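Local coordinates for protein ALKF (Bacillus cereus, PDB 3ZBO) that is of uncertain cellular function but has affinity for branched DNA structures and is related to the HEAT-like repeat DNA glycosylases AlkC and AlkD, at residues 70-75 with 102-107; 79-84 with 111-116; 90-95 with 128-133; 118-123 with 136-141. All coordinates share one frame; numbering follows the deposited sequence. Where two conformers were deposited one is given.

How the interactions relate
Four contacts trace how helices and connecting loops pack in a protein related to the HEAT-like repeat DNA glycosylases. Interaction 1 pairs helix 68-77 with helix 98-110, and interaction 2, about 13 Å away centre to centre, joins the loops that follow these two helices. Interaction 3 brings helix 85-94 to the start of helix 128-144, the helix that interaction 4 packs against helix 115-124. Interactions 1 and 3 meet through a probable hydrogen bond between Asp102 OD1 and Ser132 OG (2.6 Å), and interactions 1 and 4 through one from Trp140 NE1 to Asp102 O (2.9 Å). Between interactions 3 and 4, Ile92 CG2 packs on Trp122 CZ2 at 3.6 Å.

Interaction 1 of 4, residues 70-75 with 102-107; sequences AMYFAG and DYVVAV
Tyr72 and Val104 carry the apolar part of this contact. The ring of Tyr72 meets one methyl of the valine obliquely, CD2 of Tyr72 lying 3.5 Å from CG2 of Val104. CG of Tyr72 is anti to the backbone N (chi1 -171°), beside its own carbonyl carbon, and CE2 lies near Tyr103 O. The second valine methyl serves the backbone: CG1 of Val104 sits 3.5 Å from the carbonyl O of Met71 and 4.3 Å from CA of Gly75. The glycine leaves room for that methyl at the point where the two chains run nearest, the CA atoms of Gly75 and Val104 being 5.6 Å apart.

Polar contact is indirect. A water donates to Tyr103 O at 2.7 Å and, more weakly, to Tyr72 OH at 2.9 Å, tying the phenol to a carbonyl in the pi-type turn at 102-105. The phenol oxygen is also hydrogen-bonded to the backbone O of Arg240, near the C-terminus, so the hydroxyl has a second partner besides the water.

The short axes pass 8.9 Å apart at 31°, roughly parallel, with helix 85-94 between them in the chain, consistent with a HEAT-like helical-repeat fold. Around the pair, helix 46-52 packs on Phe73, helix 56-63 on Met71 and Val105, and helix 128-144 on Ala106.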
loop_
_atom_site.group_PDB
_atom_site.type_symbol
_atom_site.label_atom_id
_atom_site.label_comp_id
_atom_site.label_asym_id
_atom_site.label_seq_id
_atom_site.Cartn_x
_atom_site.Cartn_y
_atom_site.Cartn_z
ATOM N N ALA A 70 -8.017 -11.308 8.196
ATOM C CA ALA A 70 -6.995 -12.379 8.240
ATOM C C ALA A 70 -5.889 -12.163 7.225
ATOM O O ALA A 70 -4.714 -12.470 7.508
ATOM C CB ALA A 70 -7.666 -13.758 7.935
ATOM N N MET A 71 -6.297 -11.654 6.073
ATOM C CA MET A 71 -5.301 -11.358 5.049
ATOM C C MET A 71 -4.345 -10.200 5.436
ATOM O O MET A 71 -3.140 -10.259 5.172
ATOM C CB MET A 71 -5.958 -11.009 3.724
ATOM C CG MET A 71 -6.702 -12.171 3.137
ATOM S SD MET A 71 -7.887 -11.717 1.843
ATOM C CE MET A 71 -6.769 -11.712 0.406
ATOM N N TYR A 72 -4.909 -9.147 6.065
ATOM C CA TYR A 72 -4.094 -8.088 6.632
ATOM C C TYR A 72 -3.137 -8.646 7.660
ATOM O O TYR A 72 -1.931 -8.311 7.628
ATOM C CB TYR A 72 -5.066 -6.979 7.183
ATOM C CG TYR A 72 -4.226 -5.777 7.564
ATOM C CD1 TYR A 72 -3.585 -5.731 8.804
ATOM C CD2 TYR A 72 -4.165 -4.670 6.766
ATOM C CE1 TYR A 72 -2.811 -4.594 9.108
ATOM C CE2 TYR A 72 -3.345 -3.561 7.049
ATOM C CZ TYR A 72 -2.720 -3.517 8.259
ATOM O OH TYR A 72 -1.898 -2.418 8.542
ATOM N N PHE A 73 -3.625 -9.481 8.561
ATOM C CA PHE A 73 -2.760 -9.980 9.593
ATOM C C PHE A 73 -1.683 -10.908 8.970
ATOM O O PHE A 73 -0.530 -10.908 9.414
ATOM C CB PHE A 73 -3.616 -10.757 10.632
ATOM C CG PHE A 73 -2.846 -11.158 11.813
ATOM C CD1 PHE A 73 -2.391 -10.199 12.660
ATOM C CD2 PHE A 73 -2.532 -12.484 12.035
ATOM C CE1 PHE A 73 -1.563 -10.541 13.776
ATOM C CE2 PHE A 73 -1.742 -12.826 13.191
ATOM C CZ PHE A 73 -1.280 -11.840 14.014
ATOM N N ALA A 74 -2.042 -11.680 7.930
ATOM C CA ALA A 74 -1.045 -12.537 7.260
ATOM C C ALA A 74 0.113 -11.661 6.783
ATOM O O ALA A 74 1.283 -12.014 6.892
ATOM C CB ALA A 74 -1.690 -13.172 6.083
ATOM N N GLY A 75 -0.198 -10.451 6.234
ATOM C CA GLY A 75 0.951 -9.582 5.836
ATOM C C GLY A 75 1.850 -9.218 7.021
ATOM O O GLY A 75 3.061 -9.158 6.815
ATOM N N ASP A 102 -2.738 -2.274 -1.678
ATOM C CA ASP A 102 -1.886 -1.080 -1.353
ATOM C C ASP A 102 -1.368 -1.210 0.096
ATOM O O ASP A 102 -0.218 -0.796 0.325
ATOM C CB ASP A 102 -2.684 0.196 -1.440
ATOM C CG ASP A 102 -3.250 0.483 -2.846
ATOM O OD1 ASP A 102 -2.992 -0.279 -3.797
ATOM O OD2 ASP A 102 -3.988 1.494 -2.849
ATOM N N TYR A 103 -2.199 -1.743 1.033
ATOM C CA TYR A 103 -1.811 -1.695 2.449
ATOM C C TYR A 103 -1.378 -3.073 2.995
ATOM O O TYR A 103 -0.853 -3.174 4.109
ATOM C CB TYR A 103 -2.971 -1.149 3.288
ATOM C CG TYR A 103 -3.529 0.156 2.818
ATOM C CD1 TYR A 103 -2.729 1.139 2.193
ATOM C CD2 TYR A 103 -4.902 0.369 2.961
ATOM C CE1 TYR A 103 -3.314 2.389 1.810
ATOM C CE2 TYR A 103 -5.448 1.556 2.531
ATOM C CZ TYR A 103 -4.665 2.497 1.968
ATOM O OH TYR A 103 -5.303 3.635 1.515
ATOM N N VAL A 104 -1.493 -4.128 2.182
ATOM C CA VAL A 104 -1.108 -5.492 2.616
ATOM C C VAL A 104 -0.041 -6.049 1.659
ATOM O O VAL A 104 1.144 -6.099 2.025
ATOM C CB VAL A 104 -2.294 -6.443 2.636
ATOM C CG1 VAL A 104 -1.803 -7.850 3.089
ATOM C CG2 VAL A 104 -3.345 -5.944 3.593
ATOM N N VAL A 105 -0.347 -6.288 0.378
ATOM C CA VAL A 105 0.660 -6.839 -0.490
ATOM C C VAL A 105 1.789 -5.858 -0.769
ATOM O O VAL A 105 2.955 -6.251 -0.691
ATOM C CB VAL A 105 -0.029 -7.280 -1.796
ATOM C CG1 VAL A 105 1.030 -7.981 -2.699
ATOM C CG2 VAL A 105 -1.179 -8.326 -1.517
ATOM N N ALA A 106 1.485 -4.586 -1.093
ATOM C CA ALA A 106 2.587 -3.634 -1.398
ATOM C C ALA A 106 3.455 -3.431 -0.142
ATOM O O ALA A 106 4.673 -3.192 -0.298
ATOM C CB ALA A 106 1.973 -2.303 -1.812
ATOM N N VAL A 107 2.856 -3.448 1.066
ATOM C CA VAL A 107 3.678 -3.166 2.242
ATOM C C VAL A 107 4.557 -4.422 2.506
ATOM O O VAL A 107 5.768 -4.225 2.775
ATOM C CB VAL A 107 2.778 -2.853 3.427
ATOM C CG1 VAL A 107 3.639 -2.645 4.690
ATOM C CG2 VAL A 107 1.892 -1.630 3.227
HETATM O O HOH W 1 0.123 -3.361 6.621
#

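Interaction 2 of 4, residues 79-84 with 111-116; sequences DPKAMS and ESNIAQ
Lys81 and Ser112 mark where two turns come close, their CA atoms 4.6 Å apart. On one side is a 3-10 segment, 80-82, closed by a bond from Met83 N to Pro80 O; on the other is an ST turn in which Ser112 OG accepts from Ile114 N at 3.1 Å, nearly straight at 164°. Ser112 OG is also hydrogen-bonded to Leu109 O. Ile114 and Ser84 each occupy the N-cap position of the helix that follows. The contact thus joins two interhelical connections, the loop between helices 68-77 and 85-94 and the turn between helices 98-110 and 115-124.

The proline ring lies beside Glu111, the two side chains pointing the same way, with Pro80 CG 3.7 Å from Glu111 CB. Lys81 crosses the side chain of Asn113 at about a right angle: its CG passes near OD1, and Lys81 CE approaches Asn113 ND2 at 3.6 Å. A bend at the end of the lysine chain (chi4 63°) places NZ for a hydrogen bond of 3.1 Å from Lys81 NZ to Glu111 O, the donor tilted 26° from the carbonyl plane. Farther along, Ile114 CD1 rests 3.8 Å from Ser84 C.

A water completes the join, donating to Pro80 O (2.8 Å) and accepting from Asn113 N. Main-chain groups thus supply most of the polar partners here, and even the ammonium group of Lys81 meets a backbone carbonyl.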
loop_
_atom_site.group_PDB
_atom_site.type_symbol
_atom_site.label_atom_id
_atom_site.label_comp_id
_atom_site.label_asym_id
_atom_site.label_seq_id
_atom_site.Cartn_x
_atom_site.Cartn_y
_atom_site.Cartn_z
ATOM N N ASP A 79 7.045 -13.582 6.177
ATOM C CA ASP A 79 8.525 -13.418 6.072
ATOM C C ASP A 79 8.880 -12.978 4.652
ATOM O O ASP A 79 9.177 -13.769 3.756
ATOM C CB ASP A 79 9.137 -14.819 6.345
ATOM C CG ASP A 79 10.640 -14.747 6.541
ATOM O OD1 ASP A 79 11.242 -13.655 6.344
ATOM O OD2 ASP A 79 11.174 -15.841 6.889
ATOM N N PRO A 80 8.816 -11.685 4.432
ATOM C CA PRO A 80 9.000 -11.207 3.052
ATOM C C PRO A 80 10.376 -11.425 2.510
ATOM O O PRO A 80 10.476 -11.603 1.287
ATOM C CB PRO A 80 8.700 -9.727 3.149
ATOM C CG PRO A 80 8.778 -9.394 4.591
ATOM C CD PRO A 80 8.413 -10.641 5.364
ATOM N N LYS A 81 11.388 -11.506 3.377
ATOM C CA LYS A 81 12.696 -11.778 2.796
ATOM C C LYS A 81 12.814 -13.214 2.304
ATOM O O LYS A 81 13.755 -13.521 1.518
ATOM C CB LYS A 81 13.779 -11.409 3.790
ATOM C CG LYS A 81 13.831 -9.906 3.961
ATOM C CD LYS A 81 14.947 -9.515 4.872
ATOM C CE LYS A 81 15.217 -8.037 4.766
ATOM N NZ LYS A 81 14.026 -7.276 5.223
ATOM N N ALA A 82 11.886 -14.093 2.711
ATOM C CA ALA A 82 11.872 -15.453 2.210
ATOM C C ALA A 82 10.818 -15.663 1.108
ATOM O O ALA A 82 10.672 -16.771 0.609
ATOM C CB ALA A 82 11.648 -16.496 3.368
ATOM N N MET A 83 10.051 -14.612 0.741
ATOM C CA MET A 83 9.024 -14.801 -0.297
ATOM C C MET A 83 9.652 -14.541 -1.653
ATOM O O MET A 83 10.421 -13.573 -1.833
ATOM C CB MET A 83 7.852 -13.795 -0.017
ATOM C CG MET A 83 6.941 -14.255 1.113
ATOM S SD MET A 83 5.705 -13.016 1.460
ATOM C CE MET A 83 4.684 -13.112 -0.010
ATOM N N SER A 84 9.289 -15.375 -2.633
ATOM C CA SER A 84 9.758 -15.217 -3.987
ATOM C C SER A 84 8.830 -14.304 -4.814
ATOM O O SER A 84 7.675 -13.980 -4.377
ATOM C CB SER A 84 9.740 -16.600 -4.677
ATOM O OG SER A 84 8.414 -17.056 -4.715
ATOM N N GLU A 111 9.064 -4.749 2.132
ATOM C CA GLU A 111 9.947 -5.286 3.191
ATOM C C GLU A 111 10.759 -6.462 2.665
ATOM O O GLU A 111 11.506 -7.079 3.445
ATOM C CB GLU A 111 9.108 -5.705 4.392
ATOM C CG GLU A 111 8.509 -4.492 5.201
ATOM C CD GLU A 111 9.594 -3.591 5.784
ATOM O OE1 GLU A 111 10.633 -4.130 6.236
ATOM O OE2 GLU A 111 9.421 -2.352 5.790
ATOM N N SER A 112 10.598 -6.777 1.378
ATOM C CA SER A 112 11.329 -7.869 0.781
ATOM C C SER A 112 12.642 -7.359 0.202
ATOM O O SER A 112 12.925 -6.171 0.177
ATOM C CB SER A 112 10.459 -8.456 -0.341
ATOM O OG SER A 112 10.617 -7.651 -1.469
ATOM N N ASN A 113 13.404 -8.305 -0.388
ATOM C CA ASN A 113 14.612 -7.956 -1.099
ATOM C C ASN A 113 14.427 -7.847 -2.572
ATOM O O ASN A 113 15.402 -7.658 -3.275
ATOM C CB ASN A 113 15.695 -9.052 -0.820
ATOM C CG ASN A 113 16.086 -9.135 0.653
ATOM O OD1 ASN A 113 16.294 -10.257 1.208
ATOM N ND2 ASN A 113 16.198 -8.000 1.292
ATOM N N ILE A 114 13.189 -7.909 -3.098
ATOM C CA ILE A 114 12.981 -7.869 -4.532
ATOM C C ILE A 114 11.923 -6.826 -4.891
ATOM O O ILE A 114 11.283 -6.855 -5.923
ATOM C CB ILE A 114 12.529 -9.252 -5.069
ATOM C CG1 ILE A 114 11.343 -9.809 -4.255
ATOM C CG2 ILE A 114 13.694 -10.227 -4.849
ATOM C CD1 ILE A 114 10.730 -11.035 -4.864
ATOM N N ALA A 115 11.790 -5.806 -4.028
ATOM C CA ALA A 115 10.685 -4.851 -4.105
ATOM C C ALA A 115 10.627 -4.100 -5.414
ATOM O O ALA A 115 9.573 -4.063 -6.098
ATOM C CB ALA A 115 10.733 -3.896 -2.914
ATOM N N GLN A 116 11.737 -3.441 -5.822
ATOM C CA GLN A 116 11.645 -2.651 -7.025
ATOM C C GLN A 116 11.446 -3.516 -8.271
ATOM O O GLN A 116 10.687 -3.131 -9.168
ATOM C CB GLN A 116 12.900 -1.735 -7.240
ATOM C CG GLN A 116 13.003 -0.624 -6.184
ATOM C CD GLN A 116 14.142 0.320 -6.496
ATOM O OE1 GLN A 116 14.303 0.811 -7.647
ATOM N NE2 GLN A 116 14.855 0.661 -5.385
HETATM O O HOH W 2 12.469 -11.168 -0.693
#

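Interaction 3 of 4, residues 90-95 with 128-133; sequences RWIDGA and ELKMSA
Asp93 OD1 takes a hydrogen bond of 2.6 Å from a water that in turn accepts from Lys130 NZ at 3.1 Å, and this solvent bridge joins the two charged side chains. The direct separation of Asp93 OD1 and Lys130 NZ, 4.4 Å, lies beyond a salt bridge, so any attraction between the opposite charges is probably modest and acts partly through the water.

The aliphatic part of the same lysine packs across Ile92. Ile92 CG1 meets Lys130 CG at 3.7 Å, while CG2 of the isoleucine lies near both CG and CE of the same chain. Lys130 is extended beyond CG, and in that form it carries its ammonium group past the isoleucine to the water. CG1 of Ile92 is anti to the backbone N (chi1 -161°), and from it CD1 reaches the other helix, closing on Ala133 CB at 3.5 Å, tighter than usual for two carbons. At the other end of the contact, Leu129 CD1 approaches the carbonyl O of Ala95 at 3.4 Å.

The segment axes pass 10.0 Å apart at 122°, a steep crossing that brings the far end of helix 85-94 to the first turns of helix 128-144. Helix 98-110 touches both segments, meeting Ile92 through Ser101 and Val105 and Leu129 through Ser101. Trp122 of helix 115-124 lies against Ile92 and Ala133, while helix 171-187 meets Leu129 through Arg172.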
loop_
_atom_site.group_PDB
_atom_site.type_symbol
_atom_site.label_atom_id
_atom_site.label_comp_id
_atom_site.label_asym_id
_atom_site.label_seq_id
_atom_site.Cartn_x
_atom_site.Cartn_y
_atom_site.Cartn_z
ATOM N N ARG A 90 1.178 -14.626 -6.412
ATOM C CA ARG A 90 -0.027 -15.228 -5.841
ATOM C C ARG A 90 -0.810 -14.281 -4.950
ATOM O O ARG A 90 -2.045 -14.183 -5.025
ATOM C CB ARG A 90 0.286 -16.512 -5.013
ATOM C CG ARG A 90 0.836 -17.620 -5.901
ATOM C CD ARG A 90 1.028 -18.964 -5.103
ATOM N NE ARG A 90 2.044 -18.784 -4.063
ATOM C CZ ARG A 90 1.842 -18.475 -2.752
ATOM N NH1 ARG A 90 0.631 -18.260 -2.211
ATOM N NH2 ARG A 90 2.898 -18.282 -1.980
ATOM N N TRP A 91 -0.065 -13.583 -4.130
ATOM C CA TRP A 91 -0.741 -12.700 -3.145
ATOM C C TRP A 91 -1.447 -11.558 -3.927
ATOM O O TRP A 91 -2.591 -11.239 -3.645
ATOM C CB TRP A 91 0.282 -12.104 -2.142
ATOM C CG TRP A 91 0.572 -13.084 -1.005
ATOM C CD1 TRP A 91 0.839 -14.415 -1.117
ATOM C CD2 TRP A 91 0.784 -12.725 0.356
ATOM N NE1 TRP A 91 1.128 -14.927 0.178
ATOM C CE2 TRP A 91 1.037 -13.905 1.071
ATOM C CE3 TRP A 91 0.698 -11.523 1.047
ATOM C CZ2 TRP A 91 1.311 -13.929 2.466
ATOM C CZ3 TRP A 91 0.870 -11.545 2.500
ATOM C CH2 TRP A 91 1.105 -12.754 3.155
ATOM N N ILE A 92 -0.768 -10.968 -4.939
ATOM C CA ILE A 92 -1.475 -9.887 -5.621
ATOM C C ILE A 92 -2.687 -10.411 -6.386
ATOM O O ILE A 92 -3.698 -9.699 -6.516
ATOM C CB ILE A 92 -0.527 -9.059 -6.506
ATOM C CG1 ILE A 92 -1.101 -7.665 -6.855
ATOM C CG2 ILE A 92 -0.194 -9.789 -7.878
ATOM C CD1 ILE A 92 -1.370 -6.756 -5.596
ATOM N N ASP A 93 -2.638 -11.658 -6.870
ATOM C CA ASP A 93 -3.837 -12.199 -7.544
ATOM C C ASP A 93 -5.011 -12.293 -6.606
ATOM O O ASP A 93 -6.117 -12.231 -7.085
ATOM C CB ASP A 93 -3.551 -13.615 -8.093
ATOM C CG ASP A 93 -2.662 -13.592 -9.341
ATOM O OD1 ASP A 93 -2.461 -12.563 -9.963
ATOM O OD2 ASP A 93 -2.187 -14.713 -9.722
ATOM N N GLY A 94 -4.776 -12.427 -5.296
ATOM C CA GLY A 94 -5.865 -12.461 -4.355
ATOM C C GLY A 94 -6.261 -11.137 -3.709
ATOM O O GLY A 94 -7.225 -11.098 -2.958
ATOM N N ALA A 95 -5.585 -10.072 -4.146
ATOM C CA ALA A 95 -5.842 -8.782 -3.532
ATOM C C ALA A 95 -6.978 -8.098 -4.296
ATOM O O ALA A 95 -6.770 -7.307 -5.227
ATOM C CB ALA A 95 -4.545 -7.957 -3.650
ATOM N N GLU A 128 -5.323 -2.738 -13.067
ATOM C CA GLU A 128 -5.598 -1.636 -12.086
ATOM C C GLU A 128 -4.933 -1.930 -10.740
ATOM O O GLU A 128 -4.159 -1.053 -10.215
ATOM C CB GLU A 128 -7.142 -1.463 -11.919
ATOM C CG GLU A 128 -7.453 -0.393 -10.861
ATOM C CD GLU A 128 -8.870 0.036 -10.922
ATOM O OE1 GLU A 128 -9.674 -0.685 -11.653
ATOM O OE2 GLU A 128 -9.320 0.947 -10.266
ATOM N N LEU A 129 -5.284 -3.042 -10.105
ATOM C CA LEU A 129 -4.838 -3.166 -8.729
ATOM C C LEU A 129 -3.401 -3.643 -8.646
ATOM O O LEU A 129 -2.678 -3.286 -7.638
ATOM C CB LEU A 129 -5.713 -4.184 -8.015
ATOM C CG LEU A 129 -7.162 -3.732 -7.790
ATOM C CD1 LEU A 129 -8.038 -4.820 -7.251
ATOM C CD2 LEU A 129 -7.152 -2.568 -6.771
ATOM N N LYS A 130 -2.897 -4.374 -9.649
ATOM C CA LYS A 130 -1.460 -4.658 -9.622
ATOM C C LYS A 130 -0.599 -3.381 -9.794
ATOM O O LYS A 130 0.399 -3.181 -9.055
ATOM C CB LYS A 130 -1.019 -5.608 -10.776
ATOM C CG LYS A 130 -1.393 -6.964 -10.523
ATOM C CD LYS A 130 -0.662 -7.842 -11.659
ATOM C CE LYS A 130 -1.379 -9.174 -11.742
ATOM N NZ LYS A 130 -0.501 -9.865 -12.777
ATOM N N MET A 131 -1.069 -2.492 -10.681
ATOM C CA MET A 131 -0.338 -1.237 -10.825
ATOM C C MET A 131 -0.462 -0.430 -9.543
ATOM O O MET A 131 0.502 0.208 -9.165
ATOM C CB MET A 131 -0.896 -0.374 -11.991
ATOM C CG MET A 131 -0.594 -1.176 -13.297
ATOM S SD MET A 131 -0.982 -0.154 -14.768
ATOM C CE MET A 131 -2.766 0.066 -14.671
ATOM N N SER A 132 -1.661 -0.405 -8.952
ATOM C CA SER A 132 -1.815 0.337 -7.658
ATOM C C SER A 132 -0.823 -0.203 -6.619
ATOM O O SER A 132 -0.202 0.589 -5.884
ATOM C CB SER A 132 -3.251 0.153 -7.144
ATOM O OG SER A 132 -3.425 1.038 -6.042
ATOM N N ALA A 133 -0.655 -1.520 -6.546
ATOM C CA ALA A 133 0.294 -2.099 -5.582
ATOM C C ALA A 133 1.724 -1.702 -5.938
ATOM O O ALA A 133 2.503 -1.415 -5.007
ATOM C CB ALA A 133 0.187 -3.642 -5.560
HETATM O O HOH W 3 0.055 -11.965 -10.519
#

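Interaction 4 of 4, residues 118-123 with 136-141; sequences VADKWI and SCYCWL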
loop_
_atom_site.group_PDB
_atom_site.type_symbol
_atom_site.label_atom_id
_atom_site.label_comp_id
_atom_site.label_asym_id
_atom_site.label_seq_id
_atom_site.Cartn_x
_atom_site.Cartn_y
_atom_site.Cartn_z
ATOM N N VAL A 118 9.808 -6.392 -8.632
ATOM C CA VAL A 118 8.443 -6.843 -8.694
ATOM C C VAL A 118 7.495 -5.629 -8.887
ATOM O O VAL A 118 6.619 -5.654 -9.759
ATOM C CB VAL A 118 8.050 -7.585 -7.450
ATOM C CG1 VAL A 118 6.536 -7.966 -7.524
ATOM C CG2 VAL A 118 8.900 -8.859 -7.323
ATOM N N ALA A 119 7.729 -4.562 -8.148
ATOM C CA ALA A 119 6.847 -3.380 -8.341
ATOM C C ALA A 119 6.905 -2.822 -9.734
ATOM O O ALA A 119 5.909 -2.395 -10.296
ATOM C CB ALA A 119 7.259 -2.268 -7.328
ATOM N N ASP A 120 8.098 -2.795 -10.311
ATOM C CA ASP A 120 8.218 -2.361 -11.729
ATOM C C ASP A 120 7.407 -3.210 -12.721
ATOM O O ASP A 120 6.698 -2.667 -13.633
ATOM C CB ASP A 120 9.667 -2.327 -12.193
ATOM C CG ASP A 120 10.514 -1.286 -11.474
ATOM O OD1 ASP A 120 9.950 -0.290 -10.902
ATOM O OD2 ASP A 120 11.752 -1.397 -11.584
ATOM N N LYS A 121 7.447 -4.537 -12.522
ATOM C CA LYS A 121 6.645 -5.393 -13.347
ATOM C C LYS A 121 5.193 -5.097 -13.153
ATOM O O LYS A 121 4.374 -5.063 -14.090
ATOM C CB LYS A 121 6.919 -6.874 -13.044
ATOM C CG LYS A 121 8.288 -7.266 -13.569
ATOM C CD LYS A 121 8.457 -8.782 -13.296
ATOM C CE LYS A 121 9.922 -9.154 -13.542
ATOM N NZ LYS A 121 9.908 -10.700 -13.700
ATOM N N TRP A 122 4.788 -4.890 -11.884
ATOM C CA TRP A 122 3.417 -4.620 -11.620
ATOM C C TRP A 122 2.947 -3.308 -12.234
ATOM O O TRP A 122 1.831 -3.211 -12.762
ATOM C CB TRP A 122 3.077 -4.668 -10.070
ATOM C CG TRP A 122 3.140 -6.049 -9.558
ATOM C CD1 TRP A 122 3.338 -7.209 -10.308
ATOM C CD2 TRP A 122 3.039 -6.457 -8.196
ATOM N NE1 TRP A 122 3.325 -8.357 -9.454
ATOM C CE2 TRP A 122 3.179 -7.899 -8.154
ATOM C CE3 TRP A 122 2.883 -5.740 -6.990
ATOM C CZ2 TRP A 122 3.073 -8.615 -6.964
ATOM C CZ3 TRP A 122 2.852 -6.442 -5.810
ATOM C CH2 TRP A 122 2.949 -7.910 -5.828
ATOM N N ILE A 123 3.766 -2.283 -12.110
ATOM C CA ILE A 123 3.396 -0.999 -12.743
ATOM C C ILE A 123 3.152 -1.185 -14.269
ATOM O O ILE A 123 2.282 -0.525 -14.842
ATOM C CB ILE A 123 4.467 0.049 -12.404
ATOM C CG1 ILE A 123 4.308 0.470 -10.948
ATOM C CG2 ILE A 123 4.358 1.308 -13.382
ATOM C CD1 ILE A 123 5.477 1.325 -10.497
ATOM N N SER A 136 2.157 1.905 -4.976
ATOM C CA SER A 136 2.117 1.975 -3.505
ATOM C C SER A 136 3.458 1.474 -2.899
ATOM O O SER A 136 3.946 2.100 -1.973
ATOM C CB SER A 136 0.970 1.144 -2.936
ATOM O OG SER A 136 -0.324 1.695 -3.376
ATOM N N CYS A 137 3.962 0.377 -3.439
ATOM C CA CYS A 137 5.225 -0.158 -2.887
ATOM C C CYS A 137 6.288 0.887 -3.003
ATOM O O CYS A 137 7.051 1.018 -2.003
ATOM C CB CYS A 137 5.539 -1.366 -3.736
ATOM S SG CYS A 137 7.090 -2.179 -3.161
ATOM N N TYR A 138 6.372 1.622 -4.108
ATOM C CA TYR A 138 7.388 2.682 -4.162
ATOM C C TYR A 138 7.190 3.711 -3.054
ATOM O O TYR A 138 8.165 4.241 -2.500
ATOM C CB TYR A 138 7.512 3.397 -5.506
ATOM C CG TYR A 138 8.455 2.674 -6.423
ATOM C CD1 TYR A 138 8.007 1.632 -7.250
ATOM C CD2 TYR A 138 9.824 2.989 -6.383
ATOM C CE1 TYR A 138 8.938 0.969 -8.061
ATOM C CE2 TYR A 138 10.731 2.318 -7.260
ATOM C CZ TYR A 138 10.269 1.345 -8.029
ATOM O OH TYR A 138 11.200 0.718 -8.837
ATOM N N CYS A 139 5.947 4.096 -2.789
ATOM C CA CYS A 139 5.737 5.071 -1.687
ATOM C C CYS A 139 6.272 4.499 -0.383
ATOM O O CYS A 139 6.909 5.261 0.376
ATOM C CB CYS A 139 4.257 5.364 -1.503
ATOM S SG CYS A 139 3.473 6.105 -2.914
ATOM N N TRP A 140 6.062 3.196 -0.079
ATOM C CA TRP A 140 6.522 2.640 1.178
ATOM C C TRP A 140 8.023 2.527 1.159
ATOM O O TRP A 140 8.651 2.762 2.226
ATOM C CB TRP A 140 5.894 1.238 1.436
ATOM C CG TRP A 140 4.385 1.270 1.215
ATOM C CD1 TRP A 140 3.692 0.220 0.633
ATOM C CD2 TRP A 140 3.400 2.303 1.476
ATOM N NE1 TRP A 140 2.336 0.516 0.539
ATOM C CE2 TRP A 140 2.141 1.801 0.964
ATOM C CE3 TRP A 140 3.451 3.662 1.968
ATOM C CZ2 TRP A 140 0.949 2.513 1.084
ATOM C CZ3 TRP A 140 2.308 4.363 2.053
ATOM C CH2 TRP A 140 1.032 3.818 1.583
ATOM N N LEU A 141 8.612 2.193 0.010
ATOM C CA LEU A 141 10.109 2.104 -0.050
ATOM C C LEU A 141 10.729 3.480 0.167
ATOM O O LEU A 141 11.752 3.604 0.900
ATOM C CB LEU A 141 10.518 1.643 -1.446
ATOM C CG LEU A 141 10.246 0.194 -1.753
ATOM C CD1 LEU A 141 10.564 0.035 -3.194
ATOM C CD2 LEU A 141 11.094 -0.726 -0.891
#
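Asp120 and Tyr138 make the polar link between these helices, a hydrogen bond in which Tyr138 OH donates to Asp120 OD1 at 2.6 Å. The oxygen is approached on its syn side, 31° out of the carboxylate plane, and it lies at the edge of the phenol ring, near the ring plane. The two side chains cross at about a right angle, yet their flat groups are almost coplanar, with 14° between the planes. Lys154 ties the pair together from outside: its NZ forms a salt bridge with Asp120 OD2 and a hydrogen bond with Tyr138 OH, so its positive charge would be expected to stabilise the carboxylate.

The short axes are 10.0 Å apart and run antiparallel at 147°. Helices 115-124 and 128-144 follow each other in the chain, so the two form an antiparallel helical hairpin, consistent with the relation to HEAT-like repeat proteins.

Apolar packing lies alongside the hydrogen bond. Ala119 CB sits obliquely to the tyrosine ring, 3.7 Å from Tyr138 CE1, and also touches Cys137 CB at 4.1 Å; the CA atoms of Ala119 and Cys137 are the nearest across the pair, at 6.5 Å. One turn on, Ile123 crosses the tyrosine side chain at about a right angle, its CD1 lying 4.1 Å from Tyr138 CD1.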